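PDB 6SCE: uncharacterized protein, which probably cuts DNA as a CRISPR-associated defence nuclease of a type III system, switched on when it binds the messenger cyclic oligoadenylate. Local coordinates for residues 114-119 with 184-189; 161-165 with 265-269; 288-294 with 312-318; 306-311 with 418-424; 571-576 with 601-605. All coordinates share one frame; numbering follows the deposited sequence. Where two conformers were deposited one is given.

Interaction 1 (114-119 with 184-189); sequences RALEAP and HRGLPY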
# COMPACT_ATOMS: atom_id res chain seq x y z
N ARG A 114 7.19 -4.15 13.69
CA ARG A 114 8.61 -4.48 13.56
C ARG A 114 8.83 -6.00 13.46
O ARG A 114 8.43 -6.77 14.34
CB ARG A 114 9.38 -3.88 14.75
CG ARG A 114 10.85 -4.32 14.86
CD ARG A 114 11.74 -3.94 13.69
NE ARG A 114 11.93 -2.50 13.42
CZ ARG A 114 12.69 -1.65 14.11
NH1 ARG A 114 13.36 -2.03 15.20
NH2 ARG A 114 12.78 -0.40 13.69
N ALA A 115 9.40 -6.43 12.35
CA ALA A 115 9.65 -7.83 12.07
C ALA A 115 10.46 -8.48 13.17
O ALA A 115 11.38 -7.87 13.71
CB ALA A 115 10.37 -8.00 10.73
N LEU A 116 10.05 -9.70 13.50
CA LEU A 116 10.64 -10.56 14.51
C LEU A 116 10.50 -10.10 15.95
O LEU A 116 11.10 -10.69 16.85
CB LEU A 116 12.12 -10.86 14.19
CG LEU A 116 12.38 -11.67 12.93
CD1 LEU A 116 13.88 -11.95 12.82
CD2 LEU A 116 11.62 -12.98 12.93
N GLU A 117 9.72 -9.05 16.21
CA GLU A 117 9.42 -8.67 17.59
C GLU A 117 8.02 -9.08 17.98
O GLU A 117 7.19 -9.29 17.11
CB GLU A 117 9.57 -7.18 17.76
CG GLU A 117 11.02 -6.74 17.87
CD GLU A 117 11.16 -5.35 18.43
OE1 GLU A 117 10.14 -4.76 18.86
OE2 GLU A 117 12.29 -4.83 18.43
N ALA A 118 7.74 -9.19 19.27
CA ALA A 118 6.36 -9.35 19.70
C ALA A 118 5.70 -7.98 19.57
O ALA A 118 6.37 -6.94 19.71
CB ALA A 118 6.27 -9.83 21.13
N PRO A 119 4.38 -7.96 19.36
CA PRO A 119 3.68 -6.65 19.38
C PRO A 119 3.79 -5.97 20.73
O PRO A 119 4.06 -6.64 21.74
CB PRO A 119 2.22 -7.02 19.12
CG PRO A 119 2.26 -8.37 18.52
CD PRO A 119 3.47 -9.07 19.10
N HIS A 184 5.26 -16.28 14.60
CA HIS A 184 6.35 -16.07 15.53
C HIS A 184 6.09 -14.81 16.33
O HIS A 184 5.92 -13.73 15.74
CB HIS A 184 7.64 -15.91 14.78
CG HIS A 184 8.82 -15.71 15.68
ND1 HIS A 184 9.29 -16.71 16.51
CD2 HIS A 184 9.60 -14.64 15.88
CE1 HIS A 184 10.32 -16.24 17.19
NE2 HIS A 184 10.54 -14.99 16.82
N ARG A 185 6.02 -14.98 17.65
CA ARG A 185 5.80 -13.92 18.62
C ARG A 185 4.61 -13.04 18.19
O ARG A 185 4.68 -11.82 18.19
CB ARG A 185 7.06 -13.08 18.85
CG ARG A 185 8.24 -13.93 19.36
CD ARG A 185 9.52 -13.14 19.52
NE ARG A 185 9.44 -12.17 20.61
CZ ARG A 185 10.28 -11.15 20.80
NH1 ARG A 185 11.32 -10.93 19.99
NH2 ARG A 185 10.09 -10.32 21.82
N GLY A 186 3.54 -13.71 17.79
CA GLY A 186 2.30 -13.02 17.48
C GLY A 186 2.13 -12.45 16.09
O GLY A 186 1.11 -11.83 15.83
N LEU A 187 3.11 -12.65 15.20
CA LEU A 187 3.04 -12.11 13.86
C LEU A 187 3.14 -13.19 12.80
O LEU A 187 3.80 -14.24 13.02
CB LEU A 187 4.14 -11.07 13.66
CG LEU A 187 4.09 -9.80 14.51
CD1 LEU A 187 5.33 -8.99 14.17
CD2 LEU A 187 2.81 -9.05 14.23
N PRO A 188 2.44 -12.99 11.66
CA PRO A 188 2.42 -13.95 10.58
C PRO A 188 3.48 -13.69 9.53
O PRO A 188 3.75 -12.54 9.18
CB PRO A 188 1.03 -13.75 9.97
CG PRO A 188 0.81 -12.28 10.15
CD PRO A 188 1.55 -11.85 11.36
N TYR A 189 3.99 -14.79 8.98
CA TYR A 189 5.01 -14.80 7.93
C TYR A 189 4.64 -15.89 6.94
O TYR A 189 4.14 -16.94 7.33
CB TYR A 189 6.39 -15.11 8.53
CG TYR A 189 6.82 -14.13 9.59
CD1 TYR A 189 6.38 -14.27 10.90
CD2 TYR A 189 7.65 -13.07 9.29
CE1 TYR A 189 6.75 -13.38 11.89
CE2 TYR A 189 8.05 -12.17 10.28
CZ TYR A 189 7.59 -12.33 11.57
OH TYR A 189 7.95 -11.42 12.54
O HOH W 1 12.37 -12.85 17.74
O HOH W 2 7.60 -11.82 15.11
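Tyr189 and Leu116 meet where the type II turn Arg114-Glu117, between strands 105-111 and 120-125, faces the type I' turn His184-Leu187, which joins the hairpin strands 179-184 and 187-192. Tyr189 has CG anti to its carbonyl carbon (chi1 -58°), and its OH accepts a hydrogen bond from Leu116 N, which lies at the ring edge (2.9 Å, 155°). Tyr189 OH in turn donates to a water 2.6 Å away, which gives its own hydrogens to His184 O and Glu117 O. Leu116 CD2 rests 3.9 Å from His184 CD2. Arg185 bends at chi3 (69°) and lays its guanidinium flat over the loop, Ala118 N standing 3.5 Å above the centre of the group. A second water lies in the planes of both the guanidinium and the His184 ring, bridging Arg185 NH1, His184 NE2 and Leu116 O. Nearby, Leu187 CD1 comes to 3.5 Å from Glu117 O, and Ala118 CA makes a CH...O contact of 3.3 Å to Arg185 O. Bound nucleic acid lies about 4 Å away at the nearest atoms. Polar links thus run through one direct bond and two waters, with side-chain packing around them; the Arg185 charge is probably offset by its salt bridge to Glu134.

Interaction 2 (161-165 with 265-269); sequences PGAFP and GRPLE
Leu268, the first residue of helix 268-276, meets Ala163 and Phe164 of the loop 161-165, which joins strands 156-158 and 169-172 of the six-stranded sheet, through one backbone bond and an apolar side chain. The polar part centres on Ala163 O. Leu268 N donates to it over 2.8 Å in an almost straight bond (170°), tilted 23° from the carbonyl plane. A water also gives a hydrogen to Ala163 O and accepts one from Glu269 N, 2.9 Å away, so the carbonyl serves the start of the helix both directly and through solvent. Pro267, at the N-cap position, packs its CA 3.7 Å from the same Ala163 O.

The apolar part is a CH-pi contact. Leu268 has CG anti to its carbonyl carbon (chi1 -72°), which together with an extended chi2 carries CD1 over the middle of the Phe164 ring, 3.5 Å from the centroid and nearly on the ring normal. Alongside, Ala163 CB touches Leu268 CG at 4.0 Å. A type I turn from Pro161 to Phe164 shapes the loop, with Pro161 O lying in the plane of the Phe164 ring at its edge. Tyr189 meets that ring edge to face.

Peptide N-H groups at the start of a helix lack acceptors inside it; here the loop carbonyl serves Leu268 N and the water Glu269 N, while methyl-on-ring packing keeps the buried leucine and phenylalanine together.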
# COMPACT_ATOMS: atom_id res chain seq x y z
N PRO A 161 10.68 -23.37 9.92
CA PRO A 161 11.99 -23.25 9.29
C PRO A 161 13.06 -22.89 10.30
O PRO A 161 12.83 -22.10 11.25
CB PRO A 161 11.80 -22.13 8.24
CG PRO A 161 10.32 -22.05 8.00
CD PRO A 161 9.66 -22.52 9.26
N GLY A 162 14.24 -23.48 10.13
CA GLY A 162 15.31 -23.28 11.08
C GLY A 162 15.76 -21.85 11.14
O GLY A 162 16.33 -21.44 12.13
N ALA A 163 15.49 -21.07 10.09
CA ALA A 163 15.92 -19.67 10.04
C ALA A 163 15.22 -18.74 11.06
O ALA A 163 15.72 -17.67 11.37
CB ALA A 163 15.77 -19.13 8.64
N PHE A 164 14.07 -19.14 11.57
CA PHE A 164 13.34 -18.37 12.58
C PHE A 164 13.96 -18.55 13.97
O PHE A 164 14.50 -19.62 14.28
CB PHE A 164 11.87 -18.80 12.64
CG PHE A 164 11.01 -18.18 11.57
CD1 PHE A 164 10.90 -18.78 10.33
CD2 PHE A 164 10.33 -16.99 11.79
CE1 PHE A 164 10.11 -18.21 9.34
CE2 PHE A 164 9.55 -16.42 10.80
CZ PHE A 164 9.44 -17.03 9.58
N PRO A 165 13.85 -17.52 14.83
CA PRO A 165 14.27 -17.71 16.20
C PRO A 165 13.42 -18.74 16.92
O PRO A 165 12.36 -19.15 16.41
CB PRO A 165 14.11 -16.31 16.82
CG PRO A 165 14.10 -15.38 15.67
CD PRO A 165 13.37 -16.15 14.61
N GLY A 265 21.61 -18.87 4.05
CA GLY A 265 22.70 -19.24 4.94
C GLY A 265 22.68 -18.50 6.26
O GLY A 265 23.52 -18.79 7.09
N ARG A 266 21.72 -17.58 6.48
CA ARG A 266 21.70 -16.79 7.71
C ARG A 266 20.39 -16.88 8.50
O ARG A 266 19.33 -17.12 7.93
CB ARG A 266 22.02 -15.34 7.40
CG ARG A 266 23.40 -15.13 6.77
CD ARG A 266 23.51 -13.76 6.12
NE ARG A 266 23.51 -12.69 7.12
CZ ARG A 266 24.58 -12.26 7.77
NH1 ARG A 266 25.79 -12.80 7.54
NH2 ARG A 266 24.47 -11.29 8.66
N PRO A 267 20.46 -16.69 9.83
CA PRO A 267 19.23 -16.62 10.61
C PRO A 267 18.45 -15.37 10.22
O PRO A 267 19.05 -14.32 9.89
CB PRO A 267 19.72 -16.49 12.06
CG PRO A 267 21.19 -16.80 12.03
CD PRO A 267 21.64 -16.42 10.66
N LEU A 268 17.12 -15.45 10.31
CA LEU A 268 16.32 -14.29 9.95
C LEU A 268 16.62 -13.11 10.85
O LEU A 268 16.55 -11.99 10.39
CB LEU A 268 14.84 -14.59 10.02
CG LEU A 268 14.27 -15.47 8.95
CD1 LEU A 268 12.78 -15.63 9.24
CD2 LEU A 268 14.52 -14.88 7.55
N GLU A 269 16.93 -13.36 12.13
CA GLU A 269 17.28 -12.27 13.06
C GLU A 269 18.42 -11.38 12.53
O GLU A 269 18.42 -10.16 12.73
CB GLU A 269 17.68 -12.81 14.44
O HOH W 3 16.55 -15.94 13.34

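Interaction 3 (288-294 with 312-318); sequences PQEGPLL and AGPREVY
Leu293 pairs with Glu316, and Leu294 with Val317, in the parallel ladder of a beta-alpha-beta unit whose strands 293-297 and 316-321 are linked by helix 303-312, part of a Rossmann-like sheet consistent with a CARF domain. The ladder is carried by Leu294 N to Glu316 O (3.0 Å) and Tyr318 N to Leu294 O (2.8 Å). At its start, Pro292 O accepts a firm bond from Arg315 N and a weak one from Glu316 N, just after the cis peptide that precedes Pro292. In one of its two conformers Arg315 donates from NH1 to Gly291 O, in the guanidinium plane (2.7 Å, 167°).

Glu316 reaches back across the loop 288-291. Its CB lies 4.1 Å from Glu290 O, and CG, anti to the carbonyl carbon (chi1 -56°), closes to 3.5 Å from the same oxygen. CD stands 3.7 Å from Gln289 N. At the tip, OE2 accepts Gln289 N at 2.8 Å, from the syn side but 29° out of the carboxylate plane. OE1 turns to another partner, His344 NE2. The carboxylate is thus met by two consecutive loop N-H groups, the second, Glu290 N, weakly, which may favour its charged form.

On the other face of the sheet, Leu294 and Val317 lie side by side, Leu294 CB also packing on Pro314, against helix 303-312. On the Leu293 side, covered by helix 354-370, Tyr318 presents its ring edge to Leu293 CG. Tyr318 OH, hydrogen-bonded with Pro286 O, ends 3.3 Å from Pro288 CB.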
# COMPACT_ATOMS: atom_id res chain seq x y z
N PRO A 288 12.16 25.69 11.75
CA PRO A 288 11.77 26.16 10.45
C PRO A 288 12.09 27.63 10.27
O PRO A 288 11.99 28.40 11.22
CB PRO A 288 10.26 25.95 10.44
CG PRO A 288 9.87 26.02 11.86
CD PRO A 288 11.00 25.39 12.60
N GLN A 289 12.47 28.00 9.06
CA GLN A 289 12.76 29.39 8.71
C GLN A 289 11.74 30.00 7.76
O GLN A 289 11.65 31.22 7.66
CB GLN A 289 14.15 29.48 8.09
CG GLN A 289 15.24 29.08 9.06
CD GLN A 289 16.59 29.59 8.63
OE1 GLN A 289 17.11 30.55 9.22
NE2 GLN A 289 17.16 28.98 7.60
N GLU A 290 10.95 29.16 7.10
CA GLU A 290 10.14 29.59 5.97
C GLU A 290 8.88 28.72 5.91
O GLU A 290 8.97 27.51 6.08
CB GLU A 290 10.97 29.37 4.71
CG GLU A 290 10.75 30.37 3.61
CD GLU A 290 11.73 30.19 2.47
OE1 GLU A 290 12.54 29.24 2.50
OE2 GLU A 290 11.68 31.01 1.54
N GLY A 291 7.72 29.33 5.71
CA GLY A 291 6.48 28.61 5.54
C GLY A 291 6.00 28.63 4.10
O GLY A 291 6.54 29.40 3.29
N PRO A 292 4.99 27.83 3.76
CA PRO A 292 4.36 26.84 4.66
C PRO A 292 5.25 25.63 4.95
O PRO A 292 6.21 25.33 4.21
CB PRO A 292 3.13 26.37 3.87
CG PRO A 292 2.95 27.35 2.77
CD PRO A 292 4.30 27.90 2.47
N LEU A 293 4.92 24.93 6.03
CA LEU A 293 5.55 23.69 6.43
C LEU A 293 4.62 22.53 6.20
O LEU A 293 3.40 22.66 6.38
CB LEU A 293 5.80 23.69 7.93
CG LEU A 293 7.08 24.22 8.51
CD1 LEU A 293 7.31 25.63 8.05
CD2 LEU A 293 6.98 24.15 10.02
N LEU A 294 5.20 21.40 5.84
CA LEU A 294 4.48 20.11 5.81
C LEU A 294 5.22 19.15 6.71
O LEU A 294 6.42 18.94 6.55
CB LEU A 294 4.40 19.55 4.41
CG LEU A 294 3.79 18.15 4.23
CD1 LEU A 294 2.38 18.11 4.81
CD2 LEU A 294 3.79 17.76 2.77
N ALA A 312 -0.52 21.62 0.33
CA ALA A 312 0.18 22.53 1.25
C ALA A 312 1.14 23.47 0.53
O ALA A 312 1.38 24.55 1.02
CB ALA A 312 0.95 21.77 2.28
N GLY A 313 1.70 23.04 -0.61
CA GLY A 313 2.74 23.81 -1.31
C GLY A 313 3.83 24.27 -0.36
O GLY A 313 4.09 25.46 -0.23
N PRO A 314 4.47 23.33 0.35
CA PRO A 314 5.41 23.70 1.37
C PRO A 314 6.74 24.24 0.84
O PRO A 314 7.17 23.85 -0.25
CB PRO A 314 5.67 22.37 2.09
CG PRO A 314 5.54 21.37 1.01
CD PRO A 314 4.40 21.86 0.18
N ARG A 315 7.36 25.10 1.65
CA ARG A 315 8.74 25.52 1.43
C ARG A 315 9.70 24.65 2.24
O ARG A 315 10.86 24.52 1.88
CB ARG A 315 8.90 27.01 1.76
CG ARG A 315 8.06 27.93 0.87
CD ARG A 315 8.52 29.39 0.98
NE ARG A 315 8.01 30.25 -0.08
CZ ARG A 315 6.86 30.91 -0.03
NH1 ARG A 315 6.08 30.81 1.03
NH2 ARG A 315 6.48 31.69 -1.04
N GLU A 316 9.23 24.07 3.35
CA GLU A 316 10.01 23.13 4.15
C GLU A 316 9.13 21.92 4.51
O GLU A 316 7.94 22.07 4.81
CB GLU A 316 10.52 23.75 5.45
CG GLU A 316 11.35 25.02 5.26
CD GLU A 316 12.23 25.37 6.44
OE1 GLU A 316 12.81 24.47 7.08
OE2 GLU A 316 12.37 26.57 6.70
N VAL A 317 9.72 20.74 4.45
CA VAL A 317 9.03 19.52 4.77
C VAL A 317 9.85 18.77 5.80
O VAL A 317 11.08 18.73 5.74
CB VAL A 317 8.73 18.68 3.51
CG1 VAL A 317 9.99 18.26 2.79
CG2 VAL A 317 7.91 17.45 3.89
N TYR A 318 9.16 18.22 6.78
CA TYR A 318 9.79 17.42 7.81
C TYR A 318 9.25 16.02 7.68
O TYR A 318 8.04 15.86 7.74
CB TYR A 318 9.44 17.95 9.18
CG TYR A 318 10.07 19.30 9.50
CD1 TYR A 318 9.53 20.47 9.00
CD2 TYR A 318 11.19 19.39 10.33
CE1 TYR A 318 10.10 21.71 9.29
CE2 TYR A 318 11.77 20.61 10.62
CZ TYR A 318 11.23 21.77 10.10
OH TYR A 318 11.79 23.01 10.40
O HOH W 4 12.68 26.54 0.73

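Interaction 4 (306-311 with 418-424); sequences YAAYLH and VPWEEGR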
# COMPACT_ATOMS: atom_id res chain seq x y z
N TYR A 306 1.85 12.76 -1.56
CA TYR A 306 1.77 13.57 -2.77
C TYR A 306 0.58 14.55 -2.70
O TYR A 306 0.71 15.71 -3.06
CB TYR A 306 1.66 12.68 -3.98
CG TYR A 306 1.79 13.42 -5.28
CD1 TYR A 306 2.89 14.21 -5.53
CD2 TYR A 306 0.83 13.31 -6.26
CE1 TYR A 306 3.04 14.89 -6.72
CE2 TYR A 306 0.97 13.98 -7.47
CZ TYR A 306 2.08 14.77 -7.69
OH TYR A 306 2.25 15.45 -8.88
N ALA A 307 -0.57 14.07 -2.24
CA ALA A 307 -1.72 14.94 -2.05
C ALA A 307 -1.39 16.05 -1.10
O ALA A 307 -1.75 17.21 -1.34
CB ALA A 307 -2.92 14.15 -1.54
N ALA A 308 -0.70 15.72 -0.02
CA ALA A 308 -0.31 16.73 0.97
C ALA A 308 0.60 17.80 0.36
O ALA A 308 0.49 18.99 0.69
CB ALA A 308 0.36 16.08 2.16
N TYR A 309 1.52 17.37 -0.49
CA TYR A 309 2.38 18.29 -1.24
C TYR A 309 1.53 19.22 -2.14
O TYR A 309 1.74 20.42 -2.15
CB TYR A 309 3.39 17.50 -2.06
CG TYR A 309 4.03 18.33 -3.14
CD1 TYR A 309 4.94 19.30 -2.80
CD2 TYR A 309 3.66 18.18 -4.47
CE1 TYR A 309 5.51 20.10 -3.78
CE2 TYR A 309 4.23 18.96 -5.46
CZ TYR A 309 5.15 19.92 -5.10
OH TYR A 309 5.73 20.72 -6.04
N LEU A 310 0.58 18.66 -2.88
CA LEU A 310 -0.25 19.47 -3.78
C LEU A 310 -1.08 20.48 -2.99
O LEU A 310 -1.19 21.65 -3.38
CB LEU A 310 -1.16 18.61 -4.63
CG LEU A 310 -0.47 17.67 -5.62
CD1 LEU A 310 -1.51 16.85 -6.34
CD2 LEU A 310 0.41 18.45 -6.57
N HIS A 311 -1.61 20.05 -1.85
CA HIS A 311 -2.44 20.92 -1.01
C HIS A 311 -1.62 22.01 -0.31
O HIS A 311 -1.98 23.21 -0.35
CB HIS A 311 -3.19 20.07 0.00
CG HIS A 311 -3.90 20.83 1.06
ND1 HIS A 311 -5.04 21.58 0.81
CD2 HIS A 311 -3.65 20.97 2.39
CE1 HIS A 311 -5.46 22.12 1.94
NE2 HIS A 311 -4.63 21.77 2.91
N VAL A 418 -8.46 18.95 -3.36
CA VAL A 418 -7.05 18.96 -3.71
C VAL A 418 -6.91 19.48 -5.13
O VAL A 418 -7.74 19.14 -5.97
CB VAL A 418 -6.50 17.54 -3.63
CG1 VAL A 418 -5.02 17.48 -4.00
CG2 VAL A 418 -6.67 17.04 -2.21
N PRO A 419 -5.88 20.28 -5.42
CA PRO A 419 -5.69 20.71 -6.82
C PRO A 419 -5.05 19.58 -7.65
O PRO A 419 -3.91 19.69 -8.09
CB PRO A 419 -4.78 21.93 -6.72
CG PRO A 419 -4.16 21.88 -5.36
CD PRO A 419 -4.98 20.97 -4.48
N TRP A 420 -5.82 18.54 -7.90
CA TRP A 420 -5.27 17.35 -8.53
C TRP A 420 -4.81 17.65 -9.95
O TRP A 420 -3.93 16.96 -10.46
CB TRP A 420 -6.32 16.26 -8.63
CG TRP A 420 -6.71 15.64 -7.32
CD1 TRP A 420 -7.95 15.63 -6.76
CD2 TRP A 420 -5.88 14.85 -6.47
NE1 TRP A 420 -7.93 14.91 -5.58
CE2 TRP A 420 -6.67 14.40 -5.40
CE3 TRP A 420 -4.53 14.48 -6.51
CZ2 TRP A 420 -6.16 13.62 -4.36
CZ3 TRP A 420 -4.03 13.68 -5.48
CH2 TRP A 420 -4.84 13.27 -4.44
N GLU A 421 -5.39 18.68 -10.57
CA GLU A 421 -5.00 19.08 -11.93
C GLU A 421 -3.54 19.48 -12.03
O GLU A 421 -2.98 19.49 -13.12
CB GLU A 421 -5.93 20.18 -12.50
CG GLU A 421 -5.77 21.56 -11.87
CD GLU A 421 -6.41 21.69 -10.49
OE1 GLU A 421 -7.05 20.72 -10.01
OE2 GLU A 421 -6.27 22.76 -9.88
N GLU A 422 -2.91 19.79 -10.91
CA GLU A 422 -1.47 20.09 -10.85
C GLU A 422 -0.60 18.86 -10.68
O GLU A 422 0.61 18.96 -10.65
CB GLU A 422 -1.16 21.01 -9.69
CG GLU A 422 -1.92 22.33 -9.69
CD GLU A 422 -1.62 23.13 -8.44
OE1 GLU A 422 -0.72 22.72 -7.65
OE2 GLU A 422 -2.28 24.16 -8.22
N GLY A 423 -1.23 17.71 -10.52
CA GLY A 423 -0.52 16.45 -10.32
C GLY A 423 0.05 15.92 -11.63
O GLY A 423 -0.43 16.28 -12.73
N ARG A 424 1.10 15.12 -11.50
CA ARG A 424 1.72 14.48 -12.67
C ARG A 424 2.10 13.07 -12.30
O ARG A 424 2.72 12.86 -11.23
CB ARG A 424 2.96 15.24 -13.12
CG ARG A 424 2.75 16.73 -13.35
CD ARG A 424 4.07 17.44 -13.61
NE ARG A 424 4.00 18.85 -13.21
CZ ARG A 424 5.03 19.69 -13.13
NH1 ARG A 424 6.26 19.29 -13.44
NH2 ARG A 424 4.83 20.94 -12.74
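The Trp420 indole is met obliquely by two side chains of helix 303-312: Ala307 CB, 3.6 Å from Trp420 CH2, and Leu310 CD1, 3.8 Å from Trp420 CE3. One face of the indole carries Val418 CG1, 3.6 Å above its centre and from the same segment. The indole NE1 is hydrogen-bonded to Asp406 O. Tyr306, the second flat group, uses its edge: Arg424 N, at the N-cap position of helix 425-432, donates to Tyr306 OH over 2.9 Å (155°), close to the ring plane. Gly423 CA sits obliquely beside the ring, 3.3 Å from that hydroxyl. Tyr306 CG stands anti to its backbone N (chi1 -171°), which directs the ring out from the helix to the chain at Arg424.

Between these aromatics lies Leu310. Its CB touches Val418 CG1 at 4.1 Å, CD1 meets Trp420, and CD2 rests 4.1 Å from Glu422 O. Pro419 CG packs against Leu310 O, 3.6 Å away. Pro419 is the centre of an inverse gamma turn, and the 3-10 turn that follows, with Gly423 N bonded to Trp420 O, brings Glu422 O and Gly423 CA against the two Leu310 methyls.

Leu403 of strand 399-404 also touches Ala307 and Trp420, placing the contact against the sheet. Hydrocarbon packing dominates at the helix, while the tyrosine hydroxyl supplies an acceptor for a peptide N-H just ahead of the next helix.

Interaction 5 (571-576 with 601-605); sequences MAELVR and PNLVY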
# COMPACT_ATOMS: atom_id res chain seq x y z
N MSE A 571 0.42 -7.75 -13.67
CA MSE A 571 -0.11 -6.39 -13.66
C MSE A 571 -0.78 -6.05 -12.35
O MSE A 571 -0.60 -4.94 -11.84
CB MSE A 571 -1.08 -6.20 -14.81
CG MSE A 571 -1.49 -4.74 -14.94
SE MSE A 571 -0.06 -3.81 -15.92
CE MSE A 571 -1.25 -2.38 -16.59
N ALA A 572 -1.58 -6.98 -11.79
CA ALA A 572 -2.32 -6.71 -10.55
C ALA A 572 -1.36 -6.40 -9.39
O ALA A 572 -1.65 -5.53 -8.55
CB ALA A 572 -3.23 -7.88 -10.20
N GLU A 573 -0.22 -7.09 -9.38
CA GLU A 573 0.76 -6.90 -8.31
C GLU A 573 1.58 -5.64 -8.54
O GLU A 573 1.94 -4.95 -7.58
CB GLU A 573 1.70 -8.11 -8.19
CG GLU A 573 0.98 -9.44 -7.94
CD GLU A 573 0.21 -9.47 -6.64
OE1 GLU A 573 0.51 -8.69 -5.72
OE2 GLU A 573 -0.73 -10.29 -6.54
N LEU A 574 1.90 -5.35 -9.80
CA LEU A 574 2.61 -4.10 -10.13
C LEU A 574 1.74 -2.91 -9.73
O LEU A 574 2.22 -1.95 -9.14
CB LEU A 574 2.94 -4.02 -11.63
CG LEU A 574 3.44 -2.67 -12.13
CD1 LEU A 574 4.85 -2.43 -11.59
CD2 LEU A 574 3.38 -2.57 -13.65
N VAL A 575 0.46 -2.99 -10.08
CA VAL A 575 -0.47 -1.91 -9.78
C VAL A 575 -0.53 -1.70 -8.26
O VAL A 575 -0.38 -0.57 -7.78
CB VAL A 575 -1.87 -2.20 -10.37
CG1 VAL A 575 -2.94 -1.26 -9.80
CG2 VAL A 575 -1.81 -2.09 -11.90
N ARG A 576 -0.70 -2.79 -7.52
CA ARG A 576 -0.80 -2.74 -6.07
C ARG A 576 0.46 -2.17 -5.43
O ARG A 576 0.40 -1.25 -4.61
CB ARG A 576 -1.10 -4.13 -5.46
CG ARG A 576 -1.11 -4.15 -3.93
CD ARG A 576 -1.55 -5.50 -3.35
NE ARG A 576 -0.57 -6.56 -3.57
CZ ARG A 576 0.42 -6.91 -2.73
NH1 ARG A 576 0.59 -6.30 -1.56
NH2 ARG A 576 1.25 -7.89 -3.06
N PRO A 601 -9.75 -7.52 -8.82
CA PRO A 601 -10.21 -6.38 -8.01
C PRO A 601 -9.60 -5.02 -8.39
O PRO A 601 -10.25 -4.00 -8.18
CB PRO A 601 -9.79 -6.75 -6.58
CG PRO A 601 -9.61 -8.23 -6.60
CD PRO A 601 -9.14 -8.57 -7.99
N ASN A 602 -8.39 -5.00 -8.92
CA ASN A 602 -7.76 -3.72 -9.27
C ASN A 602 -7.52 -3.52 -10.76
O ASN A 602 -6.88 -2.56 -11.15
CB ASN A 602 -6.47 -3.48 -8.47
CG ASN A 602 -5.31 -4.36 -8.88
OD1 ASN A 602 -5.47 -5.30 -9.65
ND2 ASN A 602 -4.12 -4.07 -8.34
N LEU A 603 -8.06 -4.39 -11.61
CA LEU A 603 -7.94 -4.19 -13.06
C LEU A 603 -9.31 -3.95 -13.70
O LEU A 603 -10.31 -4.41 -13.17
CB LEU A 603 -7.27 -5.38 -13.72
CG LEU A 603 -5.95 -5.83 -13.10
CD1 LEU A 603 -5.44 -7.09 -13.80
CD2 LEU A 603 -4.92 -4.72 -13.19
N VAL A 604 -9.31 -3.19 -14.79
CA VAL A 604 -10.52 -2.88 -15.56
C VAL A 604 -10.22 -3.31 -17.01
O VAL A 604 -9.15 -3.03 -17.54
CB VAL A 604 -10.86 -1.37 -15.51
CG1 VAL A 604 -12.02 -1.01 -16.43
CG2 VAL A 604 -11.16 -0.94 -14.08
N TYR A 605 -11.16 -4.04 -17.61
CA TYR A 605 -10.96 -4.63 -18.94
C TYR A 605 -11.82 -3.92 -19.97
O TYR A 605 -13.04 -3.79 -19.78
CB TYR A 605 -11.31 -6.10 -18.91
CG TYR A 605 -10.30 -6.92 -18.15
CD1 TYR A 605 -10.43 -7.11 -16.77
CD2 TYR A 605 -9.22 -7.47 -18.79
CE1 TYR A 605 -9.50 -7.86 -16.08
CE2 TYR A 605 -8.29 -8.22 -18.10
CZ TYR A 605 -8.43 -8.41 -16.75
OH TYR A 605 -7.48 -9.16 -16.09
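Helix 561-579 packs on the parallel part of the seven-stranded sheet formed within residues 434-618, its Ala572 facing Asn602 at the entry to strand 603-607. The short axes of 571-576 and 603-605 pass 10.4 Å apart at an angle of 130°. Asn602 has CG between its backbone N and carbonyl carbon (chi1 72°), and its amide turns to the helix. ND2 donates to Ala572 O over 2.9 Å, straight (165°), on a lone pair in the carbonyl plane and nearly in the amide's own plane. Ala572 O also accepts Arg576 N at 3.1 Å, so this helix carbonyl holds two donors. Around the amide, OD1 lies 3.5 Å from Ala572 CB, and ND2 also lies 3.4 Å from Val575 CG1, Val575 and Asn602 approaching from opposite directions. Leu603 CD2 lies obliquely against CG of Met571, a selenomethionine, at 3.9 Å, and is 4.3 Å from Val575 CG2. Phe554 of strand 551-558 and Met587 of strand 584-592 extend this apolar layer. A helix packed on parallel strands is the alpha/beta arrangement, and the topology is consistent with a restriction-endonuclease-like nuclease domain.

The five contacts fall into three regions. Interactions 1 and 2 lie about 14 Å apart between centres and touch; loop 114-119 of the first seven-stranded sheet is set against hairpin 184-189 of the six-stranded one and the start of helix 268-276. Interactions 3 and 4, about 15 Å apart between centres, share helix 303-312 of the sheet of 293-417. That sheet and the first have the same strand order, both consistent with CARF domains. Interaction 5, in the final domain, stands about 23 Å from interaction 4 and about 29 Å from interaction 1, centre to centre. Along the chain, segments of 1 and 2 alternate, as do those of 3 and 4; interaction 5 comes last. This suggests a modular monomer of successive sheet domains.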